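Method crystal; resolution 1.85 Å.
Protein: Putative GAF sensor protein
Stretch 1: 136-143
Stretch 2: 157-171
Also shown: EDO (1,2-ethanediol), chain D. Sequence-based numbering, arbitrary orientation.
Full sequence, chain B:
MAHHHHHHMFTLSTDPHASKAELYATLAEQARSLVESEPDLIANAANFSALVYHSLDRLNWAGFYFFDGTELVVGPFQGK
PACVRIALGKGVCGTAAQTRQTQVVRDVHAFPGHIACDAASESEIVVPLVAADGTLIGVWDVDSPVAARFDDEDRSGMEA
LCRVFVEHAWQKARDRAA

Stretch 1, residues 136-143: LIGVWDVD
Stretch 2, residues 157-171: GMEALCRVFVEHAWQ

How do the two backbones lie against each other? Residues 136-143 form a strand, and residues 157-171 belong to a helix that begins earlier and continues later in the chain. Their axes approach to 10.3 Å, with an angle of 138° between N-to-C directions, so they run obliquely antiparallel. The register follows: I137 CA lies 8.6 Å from W170 CA, and W140 CA lies 7.4 Å from C162 CA. Most of the strand is extended, but I137 (phi/psi -78/-49) and G138 (163/-148) interrupt that pattern. The helix keeps i-to-i+4 bonds such as C162 N to M158 O (2.9 Å), then widens into a pi-type turn at 166-170, where W170 N reaches F165 O (3.1 Å) and Q171 N reaches V166 O (2.7 Å).

What fills the hollow at the I137 end? I137 points toward the helix with chi1 m and chi2 t, and its side chain is the bump. Its CD1 sits over one face of the W170 indole, 3.7 Å from the centroid of the six-membered ring and 20° off its normal, a CH-pi contact; the nearest ring atom, W170 CD2, is 3.5 Å from I137 CD1. I137 CG1 and CG2 also lie against the indole. W170 holds chi1 at -169° (t) and chi2 at 95°. V166, chi1 t, adds a second wall, with V166 CG1 4.0 Å from I137 CD1. The isoleucine thus plugs a pocket made of an aromatic face and the two methyls of V166, one helical turn apart.

How does W140 meet two sulfurs? Its side chain points toward the helix, with chi1 t (166°) and chi2 -107°, and meets residues spaced four apart. C162, chi1 m, brings SG to 3.4 Å from W140 CD1 and 3.9 Å from the five-membered ring's centroid, in an oblique sulfur-aromatic approach 43° off the normal. M158 SD instead lies at the ring edge, near its plane, where the indole N-H can reach it: W140 NE1 donates a weak hydrogen bond to M158 SD at 3.6 Å, with an N-H...S angle of 163°. Thioether sulfur is a large, soft acceptor, which suits so long a bond.

What closes the other end of the contact? M158 bends through chi1 m and chi2 m, then runs straight through chi3 t; V142 has chi1 t. The M158 sulfur takes the weak bond from W140 NE1, while both SD and CE pack near V142 CG2, with M158 CE closest at 4.0 Å. I137, W140 and V142 all point toward the helix, whereas V139 points away, and the two stretches together bury 348 Å² of surface.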

# COMPACT_ATOMS: atom_id res chain seq x y z
N LEU B 136 15.06 15.98 -3.54
CA LEU B 136 13.73 15.54 -3.94
C LEU B 136 13.47 14.14 -3.37
O LEU B 136 14.17 13.19 -3.72
CB LEU B 136 13.61 15.51 -5.47
CG LEU B 136 12.30 14.95 -5.99
CD1 LEU B 136 11.15 15.85 -5.58
CD2 LEU B 136 12.35 14.79 -7.52
N ILE B 137 12.47 14.02 -2.48
CA ILE B 137 12.06 12.72 -1.94
C ILE B 137 11.21 11.96 -2.96
O ILE B 137 11.45 10.77 -3.23
CB ILE B 137 11.28 12.89 -0.62
CG1 ILE B 137 12.17 13.54 0.45
CG2 ILE B 137 10.69 11.50 -0.14
CD1 ILE B 137 11.40 14.10 1.65
N GLY B 138 10.22 12.63 -3.53
CA GLY B 138 9.30 12.02 -4.49
C GLY B 138 8.06 12.89 -4.63
O GLY B 138 8.13 14.11 -4.48
N VAL B 139 6.92 12.25 -4.88
CA VAL B 139 5.65 12.97 -4.91
C VAL B 139 4.58 12.15 -4.21
O VAL B 139 4.65 10.93 -4.12
CB VAL B 139 5.18 13.32 -6.33
CG1 VAL B 139 6.28 14.05 -7.11
CG2 VAL B 139 4.71 12.06 -7.06
N TRP B 140 3.57 12.86 -3.71
CA TRP B 140 2.33 12.29 -3.22
C TRP B 140 1.25 12.57 -4.26
O TRP B 140 1.09 13.73 -4.67
CB TRP B 140 1.96 12.91 -1.87
CG TRP B 140 0.55 12.67 -1.42
CD1 TRP B 140 -0.47 13.57 -1.40
CD2 TRP B 140 0.00 11.44 -0.91
NE1 TRP B 140 -1.61 12.99 -0.92
CE2 TRP B 140 -1.35 11.68 -0.61
CE3 TRP B 140 0.53 10.17 -0.68
CZ2 TRP B 140 -2.20 10.69 -0.11
CZ3 TRP B 140 -0.31 9.18 -0.17
CH2 TRP B 140 -1.66 9.46 0.11
N ASP B 141 0.53 11.53 -4.69
CA ASP B 141 -0.42 11.64 -5.80
C ASP B 141 -1.79 11.11 -5.37
O ASP B 141 -1.88 10.00 -4.83
CB ASP B 141 0.08 10.85 -7.02
CG ASP B 141 -0.91 10.86 -8.19
OD1 ASP B 141 -1.67 11.84 -8.36
OD2 ASP B 141 -0.92 9.88 -8.95
N VAL B 142 -2.85 11.89 -5.61
CA VAL B 142 -4.22 11.48 -5.29
C VAL B 142 -5.11 11.75 -6.50
O VAL B 142 -5.03 12.82 -7.11
CB VAL B 142 -4.79 12.21 -4.06
CG1 VAL B 142 -6.16 11.65 -3.70
CG2 VAL B 142 -3.85 12.06 -2.87
N ASP B 143 -5.98 10.80 -6.81
CA ASP B 143 -6.85 10.90 -7.97
C ASP B 143 -8.29 10.67 -7.57
O ASP B 143 -8.59 9.95 -6.61
CB ASP B 143 -6.43 9.89 -9.05
CG ASP B 143 -5.02 10.13 -9.54
OD1 ASP B 143 -4.85 10.88 -10.51
OD2 ASP B 143 -4.07 9.59 -8.93
N GLY B 157 -4.84 21.42 2.15
CA GLY B 157 -4.96 20.29 3.05
C GLY B 157 -3.99 19.17 2.72
O GLY B 157 -3.33 18.62 3.61
N MET B 158 -3.89 18.81 1.43
CA MET B 158 -2.94 17.78 1.04
C MET B 158 -1.50 18.19 1.36
O MET B 158 -0.70 17.36 1.80
CB MET B 158 -3.08 17.46 -0.45
CG MET B 158 -4.33 16.67 -0.80
SD MET B 158 -4.45 15.05 -0.00
CE MET B 158 -6.02 14.53 -0.67
N GLU B 159 -1.16 19.47 1.16
CA GLU B 159 0.19 19.91 1.48
C GLU B 159 0.46 19.79 2.97
O GLU B 159 1.56 19.42 3.38
CB GLU B 159 0.41 21.35 0.99
CG GLU B 159 0.52 21.41 -0.54
CD GLU B 159 0.59 22.82 -1.08
OE1 GLU B 159 0.31 23.77 -0.33
OE2 GLU B 159 0.93 22.96 -2.28
N ALA B 160 -0.55 20.07 3.80
CA ALA B 160 -0.35 19.93 5.24
C ALA B 160 -0.21 18.46 5.62
O ALA B 160 0.59 18.12 6.51
CB ALA B 160 -1.51 20.58 6.00
N LEU B 161 -0.95 17.56 4.96
CA LEU B 161 -0.77 16.13 5.23
C LEU B 161 0.64 15.69 4.86
O LEU B 161 1.28 14.95 5.61
CB LEU B 161 -1.81 15.30 4.47
CG LEU B 161 -3.27 15.45 4.88
CD1 LEU B 161 -4.15 14.52 4.08
CD2 LEU B 161 -3.43 15.19 6.39
N CYS B 162 1.14 16.16 3.71
CA CYS B 162 2.47 15.75 3.28
C CYS B 162 3.55 16.30 4.21
O CYS B 162 4.56 15.63 4.43
CB CYS B 162 2.71 16.18 1.83
SG CYS B 162 1.70 15.19 0.66
N ARG B 163 3.35 17.49 4.78
CA ARG B 163 4.31 17.99 5.77
C ARG B 163 4.39 17.05 6.97
O ARG B 163 5.47 16.85 7.54
CB ARG B 163 3.95 19.40 6.23
CG ARG B 163 4.25 20.46 5.19
CD ARG B 163 4.26 21.87 5.79
NE ARG B 163 2.92 22.35 6.10
CZ ARG B 163 2.07 22.85 5.20
NH1 ARG B 163 2.42 22.92 3.92
NH2 ARG B 163 0.87 23.27 5.58
N VAL B 164 3.26 16.47 7.37
CA VAL B 164 3.29 15.52 8.49
C VAL B 164 4.13 14.30 8.12
O VAL B 164 4.99 13.86 8.89
CB VAL B 164 1.86 15.11 8.90
CG1 VAL B 164 1.91 13.92 9.84
CG2 VAL B 164 1.16 16.29 9.56
N PHE B 165 3.91 13.75 6.92
CA PHE B 165 4.66 12.57 6.51
C PHE B 165 6.14 12.87 6.41
O PHE B 165 6.98 12.13 6.93
CB PHE B 165 4.15 12.02 5.17
CG PHE B 165 4.98 10.87 4.66
CD1 PHE B 165 4.79 9.59 5.16
CD2 PHE B 165 5.99 11.08 3.73
CE1 PHE B 165 5.57 8.54 4.73
CE2 PHE B 165 6.77 10.03 3.29
CZ PHE B 165 6.56 8.75 3.79
N VAL B 166 6.49 13.98 5.76
CA VAL B 166 7.91 14.29 5.60
C VAL B 166 8.55 14.56 6.96
O VAL B 166 9.66 14.10 7.24
CB VAL B 166 8.08 15.49 4.64
CG1 VAL B 166 9.53 15.95 4.60
CG2 VAL B 166 7.61 15.09 3.25
N GLU B 167 7.85 15.28 7.84
CA GLU B 167 8.44 15.64 9.13
C GLU B 167 8.50 14.46 10.09
O GLU B 167 9.53 14.22 10.73
CB GLU B 167 7.67 16.81 9.76
N HIS B 168 7.40 13.72 10.23
CA HIS B 168 7.30 12.72 11.29
C HIS B 168 7.58 11.30 10.82
O HIS B 168 7.55 10.37 11.64
CB HIS B 168 5.92 12.80 11.96
CG HIS B 168 5.68 14.10 12.68
ND1 HIS B 168 5.98 14.27 14.02
CD2 HIS B 168 5.19 15.28 12.25
CE1 HIS B 168 5.67 15.50 14.38
NE2 HIS B 168 5.19 16.14 13.33
N ALA B 169 7.85 11.10 9.53
CA ALA B 169 8.30 9.79 9.07
C ALA B 169 9.61 9.90 8.30
O ALA B 169 10.59 9.27 8.69
CB ALA B 169 7.22 9.11 8.20
N TRP B 170 9.66 10.70 7.23
CA TRP B 170 10.84 10.66 6.36
C TRP B 170 12.03 11.35 7.02
O TRP B 170 13.10 10.75 7.17
CB TRP B 170 10.53 11.29 5.00
CG TRP B 170 11.63 11.02 4.02
CD1 TRP B 170 11.67 10.00 3.10
CD2 TRP B 170 12.85 11.75 3.85
NE1 TRP B 170 12.84 10.07 2.38
CE2 TRP B 170 13.57 11.13 2.82
CE3 TRP B 170 13.38 12.89 4.47
CZ2 TRP B 170 14.82 11.61 2.38
CZ3 TRP B 170 14.63 13.35 4.05
CH2 TRP B 170 15.33 12.71 3.01
N GLN B 171 11.87 12.64 7.38
CA GLN B 171 12.97 13.39 7.95
C GLN B 171 13.40 12.81 9.29
O GLN B 171 14.59 12.83 9.64
CB GLN B 171 12.59 14.86 8.13
CG GLN B 171 13.79 15.79 8.35
CD GLN B 171 14.57 16.01 7.06
OE1 GLN B 171 14.01 16.44 6.05
NE2 GLN B 171 15.88 15.73 7.10
C1 EDO D . 18.88 14.01 -5.02
O1 EDO D . 18.64 12.59 -5.04
C2 EDO D . 17.92 14.73 -5.96
O2 EDO D . 17.34 15.90 -5.36